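Local coordinates for autolysin E (Staphylococcus aureus, PDB 4PI8), which probably hydrolyses the glycan strands of bacterial cell-wall peptidoglycan as a glycosidase, and here holds a NAG-NAM disaccharide in its binding pocket, at residues Lys93-Asn97 with Ala164-Arg168; Glu61-Met65 with Phe215-Asp220; Lys125-Phe130 with Gln152-Pro156; Glu69-Leu73 with Ser211-Phe215; Asp53-Asp58 with Lys219-Arg223. The protein carries 1 engineered substitution. All blocks are in the same frame, centred on the assembly; numbering follows the deposited sequence. Where two conformers were deposited one is given.

Contact 1: Lys93-Asn97 with Ala164-Arg168; sequences KYEVN and AKFIR
The end of helix 84-94 meets the middle of helix 156-172, with Y94 and K165 nearest in register (CA-CA 6.2 Å). Y94 is the last helical residue; E95 then leaves helical geometry with positive phi (57/65), and V96 is extended (-131/124). Segment 164-168 is regular helix (R168 N to A164 O 2.9 Å). A164 CB points toward the partner, 4.1 Å from Y94 CD2; A164 O is 4.1 Å from V96 CG2. K165 CB lies over one face of the Y94 ring (chi1 m), 3.9 Å from the centroid and 22° off the normal, a CH-pi contact; the K165 chain, all t, then leads away. F166 touches the bound N-acetylmuramic acid. R168 (chi1 t, chi2 and chi3 p) brings its guanidinium edge to the last helical carbonyl and the next: NE to Y94 O at 2.9 Å and NH1 to E95 O at 2.8 Å. E95 OE1 is 3.8 Å from R168 NH1, a long salt bridge, well out of the guanidinium plane; R168 NH2 pairs with E173. R168 thus ties two helices of a lysozyme-clan glycosidase domain, on the helix that also carries F166 of the glycan pocket.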
# COMPACT_ATOMS: atom_id res chain seq x y z
N LYS A 93 -16.78 5.43 -0.83
CA LYS A 93 -17.38 4.18 -1.32
C LYS A 93 -16.94 2.98 -0.55
O LYS A 93 -17.75 2.10 -0.21
CB LYS A 93 -17.07 3.97 -2.79
CG LYS A 93 -17.79 4.88 -3.73
CD LYS A 93 -17.19 5.00 -5.13
CE LYS A 93 -17.20 3.72 -5.89
NZ LYS A 93 -18.60 3.26 -6.09
N TYR A 94 -15.64 2.92 -0.21
CA TYR A 94 -15.02 1.70 0.30
C TYR A 94 -14.56 1.79 1.71
O TYR A 94 -14.04 0.80 2.24
CB TYR A 94 -13.89 1.24 -0.62
CG TYR A 94 -14.38 0.92 -2.00
CD1 TYR A 94 -15.29 -0.10 -2.21
CD2 TYR A 94 -13.97 1.65 -3.12
CE1 TYR A 94 -15.81 -0.34 -3.49
CE2 TYR A 94 -14.48 1.36 -4.36
CZ TYR A 94 -15.40 0.39 -4.53
OH TYR A 94 -15.93 0.06 -5.76
N GLU A 95 -14.72 2.93 2.39
CA GLU A 95 -14.29 3.13 3.76
C GLU A 95 -12.78 2.84 3.87
O GLU A 95 -12.35 1.96 4.57
CB GLU A 95 -15.14 2.32 4.77
CG GLU A 95 -14.97 2.83 6.16
CD GLU A 95 -15.74 2.06 7.21
OE1 GLU A 95 -16.31 1.03 6.79
OE2 GLU A 95 -15.68 2.43 8.39
N VAL A 96 -12.03 3.69 3.18
CA VAL A 96 -10.56 3.58 3.14
C VAL A 96 -10.00 4.97 3.44
O VAL A 96 -10.34 5.94 2.73
CB VAL A 96 -10.09 3.15 1.79
CG1 VAL A 96 -8.58 3.09 1.73
CG2 VAL A 96 -10.60 1.75 1.42
N ASN A 97 -9.16 5.06 4.45
CA ASN A 97 -8.52 6.34 4.88
C ASN A 97 -7.88 7.05 3.68
O ASN A 97 -6.99 6.46 3.07
CB ASN A 97 -7.56 6.01 5.99
CG ASN A 97 -6.81 7.19 6.54
OD1 ASN A 97 -6.25 8.01 5.78
ND2 ASN A 97 -6.59 7.22 7.83
N ALA A 164 -8.51 1.19 -4.45
CA ALA A 164 -9.21 1.22 -3.19
C ALA A 164 -10.09 0.02 -2.98
O ALA A 164 -10.18 -0.57 -1.88
CB ALA A 164 -10.01 2.53 -3.03
N LYS A 165 -10.85 -0.33 -4.02
CA LYS A 165 -11.73 -1.47 -3.95
C LYS A 165 -10.94 -2.76 -3.62
O LYS A 165 -11.36 -3.56 -2.77
CB LYS A 165 -12.47 -1.66 -5.27
CG LYS A 165 -13.46 -2.81 -5.26
CD LYS A 165 -14.14 -3.03 -6.64
CE LYS A 165 -15.10 -4.21 -6.53
NZ LYS A 165 -15.69 -4.48 -7.88
N PHE A 166 -9.81 -2.92 -4.31
CA PHE A 166 -8.92 -4.07 -4.08
C PHE A 166 -8.41 -4.08 -2.62
O PHE A 166 -8.47 -5.11 -1.90
CB PHE A 166 -7.78 -4.03 -5.03
CG PHE A 166 -6.71 -5.08 -4.76
CD1 PHE A 166 -6.84 -6.36 -5.26
CD2 PHE A 166 -5.60 -4.78 -4.01
CE1 PHE A 166 -5.83 -7.32 -5.03
CE2 PHE A 166 -4.62 -5.73 -3.79
CZ PHE A 166 -4.75 -6.99 -4.30
N ILE A 167 -7.90 -2.93 -2.11
CA ILE A 167 -7.38 -2.89 -0.75
C ILE A 167 -8.45 -3.24 0.25
O ILE A 167 -8.27 -4.05 1.16
CB ILE A 167 -6.74 -1.51 -0.51
CG1 ILE A 167 -5.50 -1.32 -1.40
CG2 ILE A 167 -6.40 -1.34 0.97
CD1 ILE A 167 -5.10 0.08 -1.66
N ARG A 168 -9.64 -2.66 0.09
CA ARG A 168 -10.73 -2.98 0.96
C ARG A 168 -11.09 -4.48 0.90
O ARG A 168 -11.23 -5.14 1.93
CB ARG A 168 -11.97 -2.10 0.63
CG ARG A 168 -13.33 -2.59 1.16
CD ARG A 168 -13.43 -2.85 2.64
NE ARG A 168 -13.29 -1.67 3.46
CZ ARG A 168 -13.29 -1.67 4.76
NH1 ARG A 168 -13.14 -0.60 5.49
NH2 ARG A 168 -13.45 -2.87 5.37

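Contact 2: Glu61-Met65 with Phe215-Asp220; sequences EKVPM and FGIKKD
Loop 61-65, which leads into helix 67-74, pins the end of helix 200-215 and its tail, 215-220; the two run antiparallel (end-to-end directions 171° apart) without a hydrogen bond between them, joined by apolar contacts and a Met-aromatic pair. The register sets E61 by D220 (CA-CA 7.0 Å), V63 by I217 (7.4 Å) and M65 by F215 (8.3 Å). E61 (-107/132) brings CB to 3.1 Å from D220 OD2, while its carboxylate leads away. K62 points away and salt-bridges E92. V63 (-125/150) packs CG1 on I217 CG2 at 3.8 Å. P64 centres an inverse gamma turn (-81/84) whose M65 N to V63 O bond is weak at 2.9 Å; P64 CG lies 4.4 Å from I217 CD1. Across the way, G216 leaves the helix with positive phi (73/39), and the chain extends from I217. M65, in the mmm rotamer, has SD 4.0 Å from I217 CD1 and 4.2 Å from the F215 centroid, and holds CE over one ring face, 4.0 Å from that centroid.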
# COMPACT_ATOMS: atom_id res chain seq x y z
N GLU A 61 -10.56 3.45 8.87
CA GLU A 61 -11.33 4.60 9.37
C GLU A 61 -10.97 5.82 8.54
O GLU A 61 -9.78 6.20 8.40
CB GLU A 61 -11.03 4.91 10.82
CG GLU A 61 -11.32 3.87 11.91
CD GLU A 61 -12.66 3.16 11.79
OE1 GLU A 61 -13.63 3.69 11.21
OE2 GLU A 61 -12.71 2.02 12.32
N LYS A 62 -12.01 6.49 8.11
CA LYS A 62 -11.92 7.65 7.23
C LYS A 62 -11.44 8.86 7.95
O LYS A 62 -11.47 8.91 9.21
CB LYS A 62 -13.24 7.90 6.62
CG LYS A 62 -13.73 6.71 5.81
CD LYS A 62 -15.06 6.96 5.14
CE LYS A 62 -16.18 6.98 6.17
NZ LYS A 62 -17.49 7.17 5.51
N VAL A 63 -10.97 9.83 7.19
CA VAL A 63 -10.48 11.07 7.76
C VAL A 63 -11.21 12.27 7.13
O VAL A 63 -11.62 12.25 5.96
CB VAL A 63 -8.96 11.26 7.69
CG1 VAL A 63 -8.27 10.29 8.62
CG2 VAL A 63 -8.47 11.16 6.27
N PRO A 64 -11.37 13.35 7.91
CA PRO A 64 -12.06 14.53 7.46
C PRO A 64 -11.17 15.41 6.63
O PRO A 64 -10.57 16.37 7.11
CB PRO A 64 -12.48 15.20 8.80
CG PRO A 64 -11.40 14.88 9.73
CD PRO A 64 -11.03 13.44 9.36
N MET A 65 -11.10 15.08 5.36
CA MET A 65 -10.33 15.82 4.35
C MET A 65 -11.24 16.20 3.23
O MET A 65 -11.82 15.35 2.58
CB MET A 65 -9.15 14.96 3.81
CG MET A 65 -8.05 14.75 4.82
SD MET A 65 -6.93 16.15 5.05
CE MET A 65 -6.00 15.98 3.54
N PHE A 215 -2.54 18.91 8.41
CA PHE A 215 -3.96 19.27 8.49
C PHE A 215 -4.51 19.16 9.91
O PHE A 215 -5.69 19.44 10.13
CB PHE A 215 -4.74 18.45 7.47
CG PHE A 215 -4.40 18.81 6.05
CD1 PHE A 215 -4.83 20.02 5.49
CD2 PHE A 215 -3.54 18.05 5.33
CE1 PHE A 215 -4.46 20.33 4.17
CE2 PHE A 215 -3.15 18.38 4.03
CZ PHE A 215 -3.65 19.53 3.45
N GLY A 216 -3.73 18.69 10.86
CA GLY A 216 -4.19 18.58 12.23
C GLY A 216 -5.17 17.45 12.42
O GLY A 216 -6.17 17.56 13.17
N ILE A 217 -4.92 16.34 11.75
CA ILE A 217 -5.82 15.19 11.82
C ILE A 217 -5.51 14.33 13.06
O ILE A 217 -4.37 14.03 13.38
CB ILE A 217 -5.68 14.32 10.53
CG1 ILE A 217 -5.87 15.14 9.24
CG2 ILE A 217 -6.68 13.17 10.55
CD1 ILE A 217 -7.20 15.82 9.06
N LYS A 218 -6.57 13.86 13.71
CA LYS A 218 -6.42 12.95 14.84
C LYS A 218 -6.25 11.50 14.40
O LYS A 218 -7.02 11.03 13.58
CB LYS A 218 -7.66 13.06 15.74
CG LYS A 218 -7.38 12.63 17.18
CD LYS A 218 -8.59 12.10 17.95
CE LYS A 218 -8.17 11.59 19.33
NZ LYS A 218 -7.02 10.63 19.24
N LYS A 219 -5.32 10.81 15.01
CA LYS A 219 -5.05 9.38 14.76
C LYS A 219 -6.19 8.50 15.27
O LYS A 219 -6.75 8.80 16.32
CB LYS A 219 -3.78 8.96 15.48
CG LYS A 219 -2.52 9.54 14.89
CD LYS A 219 -1.27 8.94 15.51
CE LYS A 219 -0.97 9.56 16.87
NZ LYS A 219 -0.22 8.63 17.77
N ASP A 220 -6.50 7.42 14.54
CA ASP A 220 -7.48 6.42 14.94
C ASP A 220 -6.72 5.39 15.77
O ASP A 220 -5.60 5.62 16.25
CB ASP A 220 -8.15 5.79 13.67
CG ASP A 220 -9.26 6.70 13.04
OD1 ASP A 220 -10.31 6.95 13.74
OD2 ASP A 220 -9.12 7.13 11.83

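Contact 3: Lys125-Phe130 with Gln152-Pro156; sequences KRYYNF and QWTSP
Y128 and W153 each lose about 85 Å² to this contact and P156 loses 69 Å², so the geometry follows from these three. Strand 125-127 pairs with 120-122 in a two-stranded antiparallel sheet, and past it the N129 side chain lies about 7 Å from the bound muramic acid. The end-to-end directions of segments 125-130 and 152-156 differ by 61°, with Y127 and T154 closest (CA-CA 4.6 Å). W153 centres an inverse gamma turn (-81/76), after Q152 has ended helix 147-150 in a Schellman motif with positive phi (58/51). That turn presents W153 O to the strand end, where it accepts a backbone hydrogen bond from Y128 N at 2.9 Å (156°). Y127 CA also approaches W153 O, and T154 CA approaches R126 O, both at 3.2 Å as CA-H...O contacts. The W153 indole meets N129 at its edge, CZ3 to CG 4.1 Å. Y128, with chi1 m, covers P156: P156 CD lies 3.9 Å from the ring centroid and 10° off its normal, a CH-pi contact. Beyond it, F130 CZ reaches P156 CB at 3.8 Å. P156 opens helix 156-172, N-capped by S155, whose OG binds K158 N. Water 1 links R126 N (2.9 Å) to T154 O (2.9 Å). Beside a backbone hydrogen bond and a water bridge, cohesion probably rests largely on the aromatic rings and the P156 ring.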
# COMPACT_ATOMS: atom_id res chain seq x y z
N LYS A 125 -6.37 0.66 -25.90
CA LYS A 125 -6.45 1.04 -24.46
C LYS A 125 -5.09 1.17 -23.78
O LYS A 125 -4.06 0.66 -24.22
CB LYS A 125 -7.26 -0.03 -23.74
CG LYS A 125 -8.73 -0.04 -24.13
CD LYS A 125 -9.44 -1.27 -23.57
CE LYS A 125 -10.54 -1.78 -24.50
NZ LYS A 125 -11.07 -3.08 -24.01
N ARG A 126 -5.11 1.84 -22.64
CA ARG A 126 -3.94 1.99 -21.77
C ARG A 126 -4.43 1.64 -20.39
O ARG A 126 -5.54 2.02 -20.01
CB ARG A 126 -3.42 3.42 -21.79
CG ARG A 126 -2.09 3.66 -21.14
CD ARG A 126 -1.49 4.97 -21.64
NE ARG A 126 -1.84 5.15 -23.04
CZ ARG A 126 -0.99 5.16 -24.06
NH1 ARG A 126 0.32 5.02 -23.86
NH2 ARG A 126 -1.45 5.29 -25.30
N TYR A 127 -3.61 0.85 -19.68
CA TYR A 127 -3.94 0.43 -18.30
C TYR A 127 -3.03 1.11 -17.32
O TYR A 127 -1.86 1.35 -17.55
CB TYR A 127 -3.83 -1.09 -18.19
CG TYR A 127 -4.81 -1.79 -19.11
CD1 TYR A 127 -6.13 -1.94 -18.79
CD2 TYR A 127 -4.41 -2.23 -20.37
CE1 TYR A 127 -7.05 -2.52 -19.66
CE2 TYR A 127 -5.31 -2.84 -21.24
CZ TYR A 127 -6.62 -2.98 -20.89
OH TYR A 127 -7.53 -3.60 -21.73
N TYR A 128 -3.64 1.45 -16.15
CA TYR A 128 -2.98 2.21 -15.08
C TYR A 128 -3.06 1.39 -13.80
O TYR A 128 -3.94 0.60 -13.62
CB TYR A 128 -3.71 3.57 -14.87
CG TYR A 128 -3.61 4.44 -16.12
CD1 TYR A 128 -4.54 4.28 -17.13
CD2 TYR A 128 -2.62 5.36 -16.25
CE1 TYR A 128 -4.44 5.07 -18.29
CE2 TYR A 128 -2.49 6.16 -17.39
CZ TYR A 128 -3.43 5.97 -18.40
OH TYR A 128 -3.37 6.77 -19.55
N ASN A 129 -2.05 1.62 -12.96
CA ASN A 129 -1.98 0.88 -11.66
C ASN A 129 -1.19 1.76 -10.73
O ASN A 129 -0.02 2.01 -10.91
CB ASN A 129 -1.26 -0.42 -11.94
CG ASN A 129 -1.28 -1.38 -10.77
OD1 ASN A 129 -1.35 -1.01 -9.60
ND2 ASN A 129 -1.25 -2.62 -11.11
N PHE A 130 -1.88 2.25 -9.67
CA PHE A 130 -1.26 3.18 -8.77
C PHE A 130 -0.94 2.64 -7.36
O PHE A 130 -0.54 3.39 -6.50
CB PHE A 130 -2.15 4.44 -8.61
CG PHE A 130 -2.37 5.24 -9.87
CD1 PHE A 130 -1.44 5.30 -10.88
CD2 PHE A 130 -3.54 5.94 -10.00
CE1 PHE A 130 -1.68 6.04 -12.04
CE2 PHE A 130 -3.75 6.74 -11.11
CZ PHE A 130 -2.84 6.76 -12.14
N GLN A 152 -9.93 -3.82 -15.94
CA GLN A 152 -10.14 -2.78 -16.94
C GLN A 152 -9.91 -1.41 -16.33
O GLN A 152 -10.76 -0.48 -16.40
CB GLN A 152 -11.53 -2.91 -17.58
CG GLN A 152 -11.62 -4.10 -18.55
CD GLN A 152 -10.64 -3.97 -19.74
OE1 GLN A 152 -9.74 -4.79 -19.92
NE2 GLN A 152 -10.83 -2.93 -20.56
N TRP A 153 -8.76 -1.28 -15.69
CA TRP A 153 -8.32 0.03 -15.18
C TRP A 153 -7.73 0.81 -16.33
O TRP A 153 -6.53 1.04 -16.45
CB TRP A 153 -7.29 -0.09 -14.05
CG TRP A 153 -7.88 -0.79 -12.83
CD1 TRP A 153 -9.18 -1.00 -12.52
CD2 TRP A 153 -7.11 -1.31 -11.74
NE1 TRP A 153 -9.30 -1.68 -11.31
CE2 TRP A 153 -8.02 -1.89 -10.84
CE3 TRP A 153 -5.74 -1.41 -11.50
CZ2 TRP A 153 -7.58 -2.53 -9.68
CZ3 TRP A 153 -5.33 -2.04 -10.33
CH2 TRP A 153 -6.26 -2.60 -9.48
N THR A 154 -8.63 1.31 -17.16
CA THR A 154 -8.30 1.99 -18.40
C THR A 154 -8.16 3.49 -18.32
O THR A 154 -7.96 4.18 -19.30
CB THR A 154 -9.41 1.68 -19.47
OG1 THR A 154 -10.68 2.03 -18.97
CG2 THR A 154 -9.42 0.22 -19.84
N SER A 155 -8.20 4.06 -17.10
CA SER A 155 -7.96 5.45 -16.87
C SER A 155 -7.33 5.64 -15.47
O SER A 155 -7.51 4.74 -14.62
CB SER A 155 -9.25 6.24 -16.92
OG SER A 155 -10.10 5.97 -15.80
N PRO A 156 -6.72 6.80 -15.22
CA PRO A 156 -6.22 7.08 -13.87
C PRO A 156 -7.35 7.01 -12.87
O PRO A 156 -7.16 6.45 -11.75
CB PRO A 156 -5.66 8.47 -14.01
CG PRO A 156 -5.11 8.51 -15.44
CD PRO A 156 -6.19 7.79 -16.19
O HOH W 1 -7.51 3.27 -21.99

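Contact 4: Glu69-Leu73 with Ser211-Phe215; sequences EVNQL and SYKQF
Helix 67-74 and the last turn of helix 200-215 form a steeply crossed helix-helix contact near the surface. The axes of the short segments approach to 11.7 Å, and their N-to-C directions make a signed crossing angle of 130°, somewhat nearer perpendicular than antiparallel. The register pairs L73 with S211 (CA-CA 7.5 Å) and E69 with F215 (8.1 Å). Both backbones are helical, as L73 N to E69 O and F215 N to S211 O, each 3.2 Å, attest; F215 (-106/-4) closes its helix. Such wide spacing leaves room for side chains rather than backbone contact. F215, with chi1 m, is the residue most covered by the other segment (90 Å²). The F215 ring edge receives L73 CD2 (3.6 Å from F215 CE2) and Q72 NE2 (3.6 Å from F215 CE1), whereas E69 OE2 comes obliquely to 3.4 Å from F215 CD1. The other carboxylate oxygen of E69 is bonded to S66 N, just ahead of its own helix. L73, in the mt rotamer, has CD2 3.3 Å from S211 OG, a hydroxyl bonded to L207 O within its own helix. No hydrogen bond passes directly between the segments: Q72 OE1 and Q214 NE2 lie 3.6 Å apart. Instead a single water spans the gap, donating to Q72 O at 3.2 Å and accepting from Q214 NE2 at 3.3 Å.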
# COMPACT_ATOMS: atom_id res chain seq x y z
N GLU A 69 -8.43 20.03 0.33
CA GLU A 69 -7.31 19.57 1.13
C GLU A 69 -6.58 18.41 0.46
O GLU A 69 -5.32 18.37 0.43
CB GLU A 69 -7.74 19.16 2.50
CG GLU A 69 -8.16 20.36 3.34
CD GLU A 69 -8.74 19.91 4.65
OE1 GLU A 69 -9.71 19.18 4.75
OE2 GLU A 69 -8.19 20.37 5.69
N VAL A 70 -7.31 17.44 -0.10
CA VAL A 70 -6.65 16.32 -0.79
C VAL A 70 -5.90 16.84 -2.02
O VAL A 70 -4.77 16.41 -2.28
CB VAL A 70 -7.67 15.24 -1.15
CG1 VAL A 70 -6.98 14.11 -1.88
CG2 VAL A 70 -8.32 14.72 0.12
N ASN A 71 -6.50 17.77 -2.75
CA ASN A 71 -5.79 18.36 -3.90
C ASN A 71 -4.56 19.12 -3.48
O ASN A 71 -3.55 19.09 -4.23
CB ASN A 71 -6.70 19.17 -4.77
CG ASN A 71 -7.50 18.29 -5.71
OD1 ASN A 71 -7.00 17.27 -6.20
ND2 ASN A 71 -8.71 18.65 -6.02
N GLN A 72 -4.55 19.72 -2.31
CA GLN A 72 -3.28 20.33 -1.80
C GLN A 72 -2.22 19.30 -1.64
O GLN A 72 -1.05 19.52 -2.08
CB GLN A 72 -3.46 20.84 -0.39
CG GLN A 72 -4.00 22.20 -0.26
CD GLN A 72 -4.00 22.65 1.17
OE1 GLN A 72 -2.91 22.76 1.85
NE2 GLN A 72 -5.21 22.86 1.69
N LEU A 73 -2.53 18.12 -1.10
CA LEU A 73 -1.54 17.05 -1.01
C LEU A 73 -1.05 16.61 -2.34
O LEU A 73 0.05 16.16 -2.43
CB LEU A 73 -2.08 15.83 -0.23
CG LEU A 73 -2.33 15.97 1.25
CD1 LEU A 73 -2.86 14.66 1.76
CD2 LEU A 73 -1.02 16.33 1.95
N SER A 211 1.19 14.33 6.43
CA SER A 211 -0.10 14.86 6.04
C SER A 211 -1.00 15.05 7.26
O SER A 211 -1.77 16.03 7.34
CB SER A 211 -0.74 13.92 5.03
OG SER A 211 0.01 13.82 3.88
N TYR A 212 -0.95 14.13 8.23
CA TYR A 212 -1.72 14.29 9.46
C TYR A 212 -1.32 15.61 10.16
O TYR A 212 -2.20 16.32 10.64
CB TYR A 212 -1.53 13.11 10.47
CG TYR A 212 -2.51 11.99 10.27
CD1 TYR A 212 -2.60 11.30 9.08
CD2 TYR A 212 -3.36 11.62 11.28
CE1 TYR A 212 -3.58 10.32 8.92
CE2 TYR A 212 -4.33 10.62 11.11
CZ TYR A 212 -4.40 10.00 9.90
OH TYR A 212 -5.38 9.03 9.74
N LYS A 213 -0.01 15.85 10.25
CA LYS A 213 0.45 17.04 10.99
C LYS A 213 0.20 18.29 10.17
O LYS A 213 0.03 19.40 10.78
CB LYS A 213 1.88 16.87 11.41
CG LYS A 213 2.06 15.80 12.45
CD LYS A 213 3.48 15.51 12.90
CE LYS A 213 3.49 14.36 13.89
NZ LYS A 213 4.79 14.05 14.49
N GLN A 214 0.13 18.22 8.86
CA GLN A 214 -0.15 19.36 8.01
C GLN A 214 -1.57 19.82 8.24
O GLN A 214 -1.84 21.04 8.24
CB GLN A 214 0.08 19.04 6.53
CG GLN A 214 -0.24 20.18 5.58
CD GLN A 214 0.18 19.96 4.18
OE1 GLN A 214 0.92 19.05 3.91
NE2 GLN A 214 -0.24 20.81 3.31
N PHE A 215 -2.54 18.91 8.41
CA PHE A 215 -3.96 19.27 8.49
C PHE A 215 -4.51 19.16 9.91
O PHE A 215 -5.69 19.44 10.13
CB PHE A 215 -4.74 18.45 7.47
CG PHE A 215 -4.40 18.81 6.05
CD1 PHE A 215 -4.83 20.02 5.49
CD2 PHE A 215 -3.54 18.05 5.33
CE1 PHE A 215 -4.46 20.33 4.17
CE2 PHE A 215 -3.15 18.38 4.03
CZ PHE A 215 -3.65 19.53 3.45
O HOH W 2 0.96 20.37 0.32

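Contact 5: Asp53-Asp58 with Lys219-Arg223; sequences DMKYMD and KDDIR
Two backbone hydrogen bonds carry this contact: R223 N to Y56 O at 3.0 Å (171°) and D58 N to D221 O at 2.9 Å (161°). They flank M57 and I222, whose CA atoms lie 4.4 Å apart, and so define a single antiparallel beta bridge of the non-hydrogen-bonded type. Within it M57 CA approaches D221 O at 3.3 Å and I222 CA approaches Y56 O at 3.5 Å as CA-H...O contacts. A weak third bond runs from D220 N to M57 SD at 3.5 Å. Before the bridge, residues 54-56 make one 3-10 turn, with Y56 N bonded to D53 O at 3.0 Å; M57 (-91/136) then extends, as do I222 and R223. The packing centres on I222 in the mm rotamer: CD1 meets M57 CB at 3.5 Å and CG2 meets Y56 CB at 3.9 Å. Farther out, M54 CE touches K219 CD at 3.4 Å. R223 sends its guanidinium away to D6 and T225, and D58 bonds T60. M54 and M57 also rest on helix 200-215, at A205, M208 and Y212, so the bridge ties the loop preceding helix 67-74 to the C-terminal tail across the flank of that helix.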
# COMPACT_ATOMS: atom_id res chain seq x y z
N ASP A 53 3.72 5.97 15.21
CA ASP A 53 3.00 4.71 15.18
C ASP A 53 1.93 4.62 14.08
O ASP A 53 0.98 3.82 14.14
CB ASP A 53 2.44 4.39 16.57
CG ASP A 53 3.51 3.73 17.49
OD1 ASP A 53 4.73 3.79 17.13
OD2 ASP A 53 3.14 3.16 18.53
N MET A 54 2.11 5.39 13.01
CA MET A 54 1.25 5.34 11.80
C MET A 54 1.16 3.93 11.23
O MET A 54 0.13 3.62 10.68
CB MET A 54 1.76 6.21 10.61
CG MET A 54 1.20 7.61 10.36
SD MET A 54 -0.55 7.76 10.72
CE MET A 54 -0.20 8.31 12.33
N LYS A 55 2.24 3.12 11.31
CA LYS A 55 2.17 1.78 10.71
C LYS A 55 1.24 0.86 11.49
O LYS A 55 0.88 -0.22 10.97
CB LYS A 55 3.49 1.21 10.39
CG LYS A 55 4.34 0.85 11.56
CD LYS A 55 5.58 0.11 11.11
CE LYS A 55 6.82 0.95 10.93
NZ LYS A 55 8.06 0.12 10.78
N TYR A 56 0.85 1.24 12.71
CA TYR A 56 0.02 0.40 13.56
C TYR A 56 -1.37 0.94 13.71
O TYR A 56 -2.18 0.45 14.47
CB TYR A 56 0.72 0.28 14.93
CG TYR A 56 2.11 -0.26 14.85
CD1 TYR A 56 2.40 -1.53 14.44
CD2 TYR A 56 3.20 0.58 15.13
CE1 TYR A 56 3.69 -1.98 14.34
CE2 TYR A 56 4.49 0.11 15.05
CZ TYR A 56 4.74 -1.18 14.66
OH TYR A 56 6.05 -1.65 14.54
N MET A 57 -1.70 1.99 12.96
CA MET A 57 -2.97 2.67 13.02
C MET A 57 -3.99 2.09 12.05
O MET A 57 -3.69 1.87 10.85
CB MET A 57 -2.76 4.14 12.72
CG MET A 57 -3.98 4.96 12.96
SD MET A 57 -3.84 6.66 12.37
CE MET A 57 -4.00 6.30 10.61
N ASP A 58 -5.23 1.90 12.48
CA ASP A 58 -6.28 1.36 11.68
C ASP A 58 -6.58 2.33 10.54
O ASP A 58 -6.90 3.51 10.79
CB ASP A 58 -7.50 1.18 12.59
CG ASP A 58 -8.70 0.65 11.92
OD1 ASP A 58 -8.80 0.51 10.71
OD2 ASP A 58 -9.70 0.31 12.66
N LYS A 219 -5.32 10.81 15.01
CA LYS A 219 -5.05 9.38 14.76
C LYS A 219 -6.19 8.50 15.27
O LYS A 219 -6.75 8.80 16.32
CB LYS A 219 -3.78 8.96 15.48
CG LYS A 219 -2.52 9.54 14.89
CD LYS A 219 -1.27 8.94 15.51
CE LYS A 219 -0.97 9.56 16.87
NZ LYS A 219 -0.22 8.63 17.77
N ASP A 220 -6.50 7.42 14.54
CA ASP A 220 -7.48 6.42 14.94
C ASP A 220 -6.72 5.39 15.77
O ASP A 220 -5.60 5.62 16.25
CB ASP A 220 -8.15 5.79 13.67
CG ASP A 220 -9.26 6.70 13.04
OD1 ASP A 220 -10.31 6.95 13.74
OD2 ASP A 220 -9.12 7.13 11.83
N ASP A 221 -7.35 4.24 15.97
CA ASP A 221 -6.89 3.28 16.93
C ASP A 221 -5.55 2.69 16.55
O ASP A 221 -5.30 2.33 15.38
CB ASP A 221 -7.92 2.13 17.06
CG ASP A 221 -9.27 2.61 17.63
OD1 ASP A 221 -9.26 3.42 18.60
OD2 ASP A 221 -10.34 2.19 17.10
N ILE A 222 -4.67 2.57 17.52
CA ILE A 222 -3.38 2.00 17.37
C ILE A 222 -3.37 0.63 18.04
O ILE A 222 -3.79 0.46 19.20
CB ILE A 222 -2.29 2.81 18.09
CG1 ILE A 222 -2.32 4.30 17.64
CG2 ILE A 222 -0.94 2.14 17.95
CD1 ILE A 222 -2.16 4.54 16.16
N ARG A 223 -2.94 -0.36 17.30
CA ARG A 223 -2.90 -1.74 17.83
C ARG A 223 -1.50 -2.07 18.20
O ARG A 223 -0.56 -1.98 17.41
CB ARG A 223 -3.41 -2.72 16.81
CG ARG A 223 -3.22 -4.14 17.31
CD ARG A 223 -3.95 -5.13 16.42
NE ARG A 223 -3.59 -6.47 16.83
CZ ARG A 223 -4.22 -7.58 16.47
NH1 ARG A 223 -5.29 -7.57 15.70
NH2 ARG A 223 -3.75 -8.72 16.95

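Overall arrangement
Contact 4 lies at the surface, while the others are partly buried; contact 1, centred about 11 Å from the chain centre, lies nearest it. Contact 4 uses the end of helix 200-215, contact 5 the tail after it, and contact 2 spans both. Y212 connects the group: Y212 OH is 2.9 Å from N97 ND2 of contact 1 and Y212 O 2.9 Å from I217 N of contact 2. Contact 3 stands apart, on the opposite side of the chain centre from contact 5. Chemistry varies accordingly: side chain to carbonyl in contact 1, backbone bonds in contact 5, a backbone bond with ring packing in contact 3, apolar and ring packing in contacts 2 and 4; waters bridge contacts 3 and 4.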